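Local coordinates for RILP-like protein 2 (Mus musculus, PDB 4KP3) that forms a homodimer through its RH1 region and supports dendritic spine formation and protein transport away from primary cilia, at residues E22-K27 with T34-D39; D39-V44 with R66-L71. All coordinates share one frame; numbering follows the deposited sequence. Where two conformers were deposited one is given.

Interaction 1. Residues E22-K27 with T34-D39; sequences EGALAK and TDDVYD
Lys27 and Asp36 form a salt bridge where a short N-terminal helix, 22-25, and the residues after it pack against helix 34-49, the first arm of the RH1 helical hairpin. Lys27 NZ lies 2.7 Å from Asp36 OD2 and meets the syn lone pair, on the side of the other carboxylate oxygen. The two side chains cross at about a right angle, and Lys27 CD also rests 3.2 Å from Asp36 OD2, which leaves this one oxygen against both the ammonium group and the methylenes. A chi1 of -108°, off a staggered value, swings the lysine chain, extended past CG, toward the carboxylate. Beside the bridge the backbones come close, with Ala24 CA and Asp36 CA 5.3 Å apart. The small methyl is consistent with this: Ala24 CB packs 3.8 Å from Asp36 O and 4.1 Å from Asp36 CB. Asp36 OD2 also accepts the backbone N-H of Thr33, just ahead of the helix, which helps hold the carboxylate, and its place near the helix N terminus would tend to favour the charged form. Lys27 NZ adds a weak bond to Gln31 O, in the loop joining the two segments. An alanine in place of Lys27 would probably deprive the Asp36 carboxylate of its cationic partner and let residues 22-27 shift against the helix. Arg66 of the second subunit takes Leu25 O and Lys27 O as acceptors, bringing the dimer partner to this corner. Lys27 N is hydrogen-bonded to Ala24 O at 3.0 Å.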
loop_
_atom_site.group_PDB
_atom_site.type_symbol
_atom_site.label_atom_id
_atom_site.label_comp_id
_atom_site.label_asym_id
_atom_site.label_seq_id
_atom_site.Cartn_x
_atom_site.Cartn_y
_atom_site.Cartn_z
ATOM N N GLU E 22 -1.664 4.424 -14.559
ATOM C CA GLU E 22 -0.379 4.712 -15.186
ATOM C C GLU E 22 -0.118 6.213 -15.206
ATOM O O GLU E 22 0.950 6.674 -14.810
ATOM C CB GLU E 22 -0.361 4.149 -16.612
ATOM C CG GLU E 22 1.024 3.939 -17.198
ATOM C CD GLU E 22 1.001 3.060 -18.436
ATOM O OE1 GLU E 22 0.134 3.276 -19.310
ATOM O OE2 GLU E 22 1.846 2.144 -18.528
ATOM N N GLY E 23 -1.116 6.969 -15.649
ATOM C CA GLY E 23 -1.020 8.413 -15.700
ATOM C C GLY E 23 -1.049 9.051 -14.326
ATOM O O GLY E 23 -0.432 10.094 -14.110
ATOM N N ALA E 24 -1.766 8.433 -13.392
ATOM C CA ALA E 24 -1.812 8.953 -12.028
ATOM C C ALA E 24 -0.457 8.783 -11.328
ATOM O O ALA E 24 0.138 9.755 -10.870
ATOM C CB ALA E 24 -2.921 8.284 -11.233
ATOM N N LEU E 25 0.029 7.547 -11.268
ATOM C CA LEU E 25 1.301 7.247 -10.616
ATOM C C LEU E 25 2.476 8.013 -11.224
ATOM O O LEU E 25 3.453 8.304 -10.537
ATOM C CB LEU E 25 1.592 5.745 -10.673
ATOM C CG LEU E 25 0.655 4.784 -9.935
ATOM C CD1 LEU E 25 1.108 3.353 -10.152
ATOM C CD2 LEU E 25 0.608 5.100 -8.454
ATOM N N ALA E 26 2.376 8.334 -12.510
ATOM C CA ALA E 26 3.466 8.996 -13.224
ATOM C C ALA E 26 3.440 10.505 -13.038
ATOM O O ALA E 26 4.390 11.204 -13.394
ATOM C CB ALA E 26 3.417 8.652 -14.703
ATOM N N LYS E 27 2.344 11.008 -12.485
ATOM C CA LYS E 27 2.176 12.443 -12.320
ATOM C C LYS E 27 3.089 12.992 -11.239
ATOM O O LYS E 27 3.536 12.261 -10.352
ATOM C CB LYS E 27 0.721 12.777 -11.998
ATOM C CG LYS E 27 -0.028 13.435 -13.141
ATOM C CD LYS E 27 -1.484 13.644 -12.784
ATOM C CE LYS E 27 -2.101 14.772 -13.588
ATOM N NZ LYS E 27 -3.507 15.036 -13.173
ATOM N N THR E 34 -7.872 14.900 -6.814
ATOM C CA THR E 34 -8.526 13.891 -5.982
ATOM C C THR E 34 -9.015 12.718 -6.836
ATOM O O THR E 34 -9.075 11.584 -6.362
ATOM C CB THR E 34 -9.681 14.474 -5.128
ATOM O OG1 THR E 34 -10.595 15.184 -5.969
ATOM C CG2 THR E 34 -9.141 15.420 -4.062
ATOM N N ASP E 35 -9.342 12.992 -8.098
ATOM C CA ASP E 35 -9.683 11.934 -9.051
ATOM C C ASP E 35 -8.518 10.966 -9.263
ATOM O O ASP E 35 -8.721 9.752 -9.318
ATOM C CB ASP E 35 -10.114 12.524 -10.396
ATOM C CG ASP E 35 -11.530 13.068 -10.370
ATOM O OD1 ASP E 35 -12.329 12.595 -9.536
ATOM O OD2 ASP E 35 -11.843 13.961 -11.188
ATOM N N ASP E 36 -7.307 11.507 -9.387
ATOM C CA ASP E 36 -6.109 10.684 -9.547
ATOM C C ASP E 36 -5.905 9.763 -8.349
ATOM O O ASP E 36 -5.516 8.606 -8.503
ATOM C CB ASP E 36 -4.868 11.554 -9.738
ATOM C CG ASP E 36 -4.877 12.304 -11.052
ATOM O OD1 ASP E 36 -5.519 11.824 -12.010
ATOM O OD2 ASP E 36 -4.235 13.372 -11.125
ATOM N N VAL E 37 -6.177 10.282 -7.157
ATOM C CA VAL E 37 -6.056 9.496 -5.935
ATOM C C VAL E 37 -7.069 8.350 -5.952
ATOM O O VAL E 37 -6.734 7.205 -5.644
ATOM C CB VAL E 37 -6.258 10.384 -4.684
ATOM C CG1 VAL E 37 -6.258 9.551 -3.413
ATOM C CG2 VAL E 37 -5.189 11.461 -4.623
ATOM N N TYR E 38 -8.305 8.668 -6.329
ATOM C CA TYR E 38 -9.361 7.665 -6.468
ATOM C C TYR E 38 -8.982 6.564 -7.461
ATOM O O TYR E 38 -9.264 5.387 -7.233
ATOM C CB TYR E 38 -10.672 8.327 -6.898
ATOM C CG TYR E 38 -11.151 9.406 -5.956
ATOM C CD1 TYR E 38 -10.797 9.389 -4.614
ATOM C CD2 TYR E 38 -11.949 10.448 -6.410
ATOM C CE1 TYR E 38 -11.225 10.371 -3.751
ATOM C CE2 TYR E 38 -12.384 11.439 -5.552
ATOM C CZ TYR E 38 -12.019 11.394 -4.222
ATOM O OH TYR E 38 -12.447 12.376 -3.358
ATOM N N ASP E 39 -8.342 6.955 -8.559
ATOM C CA ASP E 39 -7.890 5.998 -9.564
ATOM C C ASP E 39 -6.847 5.042 -8.989
ATOM O O ASP E 39 -6.973 3.827 -9.129
ATOM C CB ASP E 39 -7.323 6.717 -10.793
ATOM C CG ASP E 39 -8.401 7.379 -11.633
ATOM O OD1 ASP E 39 -9.593 7.052 -11.447
ATOM O OD2 ASP E 39 -8.054 8.220 -12.487
#

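Interaction 2. Residues D39-V44 with R66-L71; sequences DISYVV and RVMEML
Ser41 OG gives its hydrogen bond to Val37 O, one turn earlier in its own helix, and the terminal methyl of Met68, CE, lies 3.4 Å from that same hydroxyl oxygen, packed also on Val37 O. With OG beside the backbone N (chi1 -56°), the hydroxyl folds back along helix 34-49 to reach that carbonyl, so the polar atom is satisfied locally and can face an apolar partner. The helix carrying it and the long helix 55-100 run in roughly opposite directions as the two arms of a helical hairpin, and Ser41 and Met68 mark their nearest approach here, 6.9 Å between CA atoms. Met68 does nearly all the touching from its side. Its chain is bent at both chi2 (-59°) and chi3 (-58°), a hooked shape that puts the methyl into the angle between Ser41 and Ile40. CE packs 3.7 Å from Ile40 CG2 and 3.9 Å from Ile40 CB, the two side chains crossing at about a right angle. Closer to the backbone, Met68 CB stands 4.0 Å from Ser41 OG, so the serine is met by the root of the methionine as well as by its end. Ile40 also packs on Leu25 of helix 22-25 and on Met70 of the second subunit. Ser41 and Met68 meet apolar side chains of the chain of another protein, so the hairpin contributes to a larger interface. No hydrogen bond or salt bridge joins the two segments; the fit of the bent Met68 chain against Ile40 and Ser41 holds them together, and the serine hydroxyl needs no partner from the other helix.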
loop_
_atom_site.group_PDB
_atom_site.type_symbol
_atom_site.label_atom_id
_atom_site.label_comp_id
_atom_site.label_asym_id
_atom_site.label_seq_id
_atom_site.Cartn_x
_atom_site.Cartn_y
_atom_site.Cartn_z
ATOM N N ASP E 39 -8.342 6.955 -8.559
ATOM C CA ASP E 39 -7.890 5.998 -9.564
ATOM C C ASP E 39 -6.847 5.042 -8.989
ATOM O O ASP E 39 -6.973 3.827 -9.129
ATOM C CB ASP E 39 -7.323 6.717 -10.793
ATOM C CG ASP E 39 -8.401 7.379 -11.633
ATOM O OD1 ASP E 39 -9.593 7.052 -11.447
ATOM O OD2 ASP E 39 -8.054 8.220 -12.487
ATOM N N ILE E 40 -5.829 5.603 -8.338
ATOM C CA ILE E 40 -4.784 4.821 -7.684
ATOM C C ILE E 40 -5.392 3.854 -6.674
ATOM O O ILE E 40 -4.972 2.700 -6.569
ATOM C CB ILE E 40 -3.773 5.739 -6.957
ATOM C CG1 ILE E 40 -3.030 6.622 -7.959
ATOM C CG2 ILE E 40 -2.772 4.923 -6.143
ATOM C CD1 ILE E 40 -2.136 7.673 -7.308
ATOM N N SER E 41 -6.389 4.334 -5.939
ATOM C CA SER E 41 -7.055 3.529 -4.921
ATOM C C SER E 41 -7.695 2.275 -5.504
ATOM O O SER E 41 -7.625 1.199 -4.905
ATOM C CB SER E 41 -8.122 4.358 -4.208
ATOM O OG SER E 41 -7.571 5.540 -3.660
ATOM N N TYR E 42 -8.324 2.414 -6.668
ATOM C CA TYR E 42 -8.984 1.272 -7.282
ATOM C C TYR E 42 -7.998 0.179 -7.673
ATOM O O TYR E 42 -8.215 -0.994 -7.365
ATOM C CB TYR E 42 -9.825 1.676 -8.498
ATOM C CG TYR E 42 -10.372 0.476 -9.233
ATOM C CD1 TYR E 42 -11.270 -0.388 -8.617
ATOM C CD2 TYR E 42 -9.980 0.194 -10.533
ATOM C CE1 TYR E 42 -11.765 -1.498 -9.277
ATOM C CE2 TYR E 42 -10.475 -0.912 -11.207
ATOM C CZ TYR E 42 -11.367 -1.754 -10.574
ATOM O OH TYR E 42 -11.859 -2.854 -11.238
ATOM N N VAL E 43 -6.912 0.553 -8.341
ATOM C CA VAL E 43 -5.977 -0.462 -8.815
ATOM C C VAL E 43 -5.158 -1.081 -7.679
ATOM O O VAL E 43 -4.814 -2.260 -7.734
ATOM C CB VAL E 43 -5.089 0.032 -9.984
ATOM C CG1 VAL E 43 -5.594 1.362 -10.512
ATOM C CG2 VAL E 43 -3.640 0.117 -9.567
ATOM N N VAL E 44 -4.873 -0.300 -6.642
ATOM C CA VAL E 44 -4.230 -0.851 -5.455
ATOM C C VAL E 44 -5.195 -1.820 -4.771
ATOM O O VAL E 44 -4.793 -2.889 -4.307
ATOM C CB VAL E 44 -3.758 0.262 -4.482
ATOM C CG1 VAL E 44 -3.503 -0.295 -3.094
ATOM C CG2 VAL E 44 -2.508 0.942 -5.020
ATOM N N ARG E 66 -5.865 4.041 4.916
ATOM C CA ARG E 66 -5.517 5.218 5.710
ATOM C C ARG E 66 -4.500 6.103 4.984
ATOM O O ARG E 66 -4.634 7.326 4.962
ATOM C CB ARG E 66 -4.977 4.801 7.081
ATOM C CG ARG E 66 -4.602 5.960 7.998
ATOM C CD ARG E 66 -5.814 6.795 8.396
ATOM N NE ARG E 66 -6.879 5.983 8.983
ATOM C CZ ARG E 66 -6.938 5.636 10.264
ATOM N NH1 ARG E 66 -5.987 6.024 11.104
ATOM N NH2 ARG E 66 -7.945 4.895 10.706
ATOM N N VAL E 67 -3.483 5.482 4.391
ATOM C CA VAL E 67 -2.484 6.232 3.635
ATOM C C VAL E 67 -3.120 6.987 2.465
ATOM O O VAL E 67 -2.828 8.161 2.249
ATOM C CB VAL E 67 -1.336 5.316 3.133
ATOM C CG1 VAL E 67 -0.519 6.005 2.046
ATOM C CG2 VAL E 67 -0.434 4.909 4.293
ATOM N N MET E 68 -4.000 6.316 1.723
ATOM C CA MET E 68 -4.674 6.940 0.588
ATOM C C MET E 68 -5.611 8.060 1.043
ATOM O O MET E 68 -5.717 9.094 0.381
ATOM C CB MET E 68 -5.436 5.898 -0.243
ATOM C CG MET E 68 -4.555 4.833 -0.869
ATOM S SD MET E 68 -3.310 5.538 -1.965
ATOM C CE MET E 68 -4.326 6.407 -3.149
ATOM N N GLU E 69 -6.287 7.845 2.170
ATOM C CA GLU E 69 -7.103 8.885 2.799
ATOM C C GLU E 69 -6.290 10.150 3.091
ATOM O O GLU E 69 -6.738 11.270 2.814
ATOM C CB GLU E 69 -7.743 8.362 4.094
ATOM C CG GLU E 69 -8.955 7.461 3.878
ATOM C CD GLU E 69 -9.473 6.831 5.162
ATOM O OE1 GLU E 69 -8.724 6.782 6.157
ATOM O OE2 GLU E 69 -10.636 6.378 5.169
ATOM N N MET E 70 -5.093 9.966 3.642
ATOM C CA MET E 70 -4.230 11.097 3.975
ATOM C C MET E 70 -3.767 11.783 2.705
ATOM O O MET E 70 -3.688 13.011 2.645
ATOM C CB MET E 70 -3.039 10.651 4.829
ATOM C CG MET E 70 -3.459 10.161 6.208
ATOM S SD MET E 70 -2.099 9.655 7.265
ATOM C CE MET E 70 -1.277 8.484 6.209
ATOM N N LEU E 71 -3.484 10.979 1.685
ATOM C CA LEU E 71 -3.105 11.495 0.377
ATOM C C LEU E 71 -4.243 12.312 -0.230
ATOM O O LEU E 71 -4.015 13.414 -0.724
ATOM C CB LEU E 71 -2.718 10.346 -0.555
ATOM C CG LEU E 71 -2.164 10.744 -1.922
ATOM C CD1 LEU E 71 -0.863 11.475 -1.749
ATOM C CD2 LEU E 71 -1.960 9.524 -2.800
#

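In the fold
Both contacts use helix 34-49, at successive turns: interaction 1 brings the N-terminal residues 22-27 to its first turns, and interaction 2 sets its middle against helix 55-100. The first is partly buried and mixes a salt bridge with a small alanine contact, whereas the second is fully buried and apolar apart from a locally satisfied hydroxyl. Their centres lie 9 Å apart, and they touch: Ala24 CB packs on Ile40 CG1 at 3.7 Å, and Val37 CG2 meets Leu71 CG at 4.1 Å. Helix 34-49 is thus packed by two helices of its own chain on adjoining sides, and both contacts reach the second subunit, consistent with dimerization through this region.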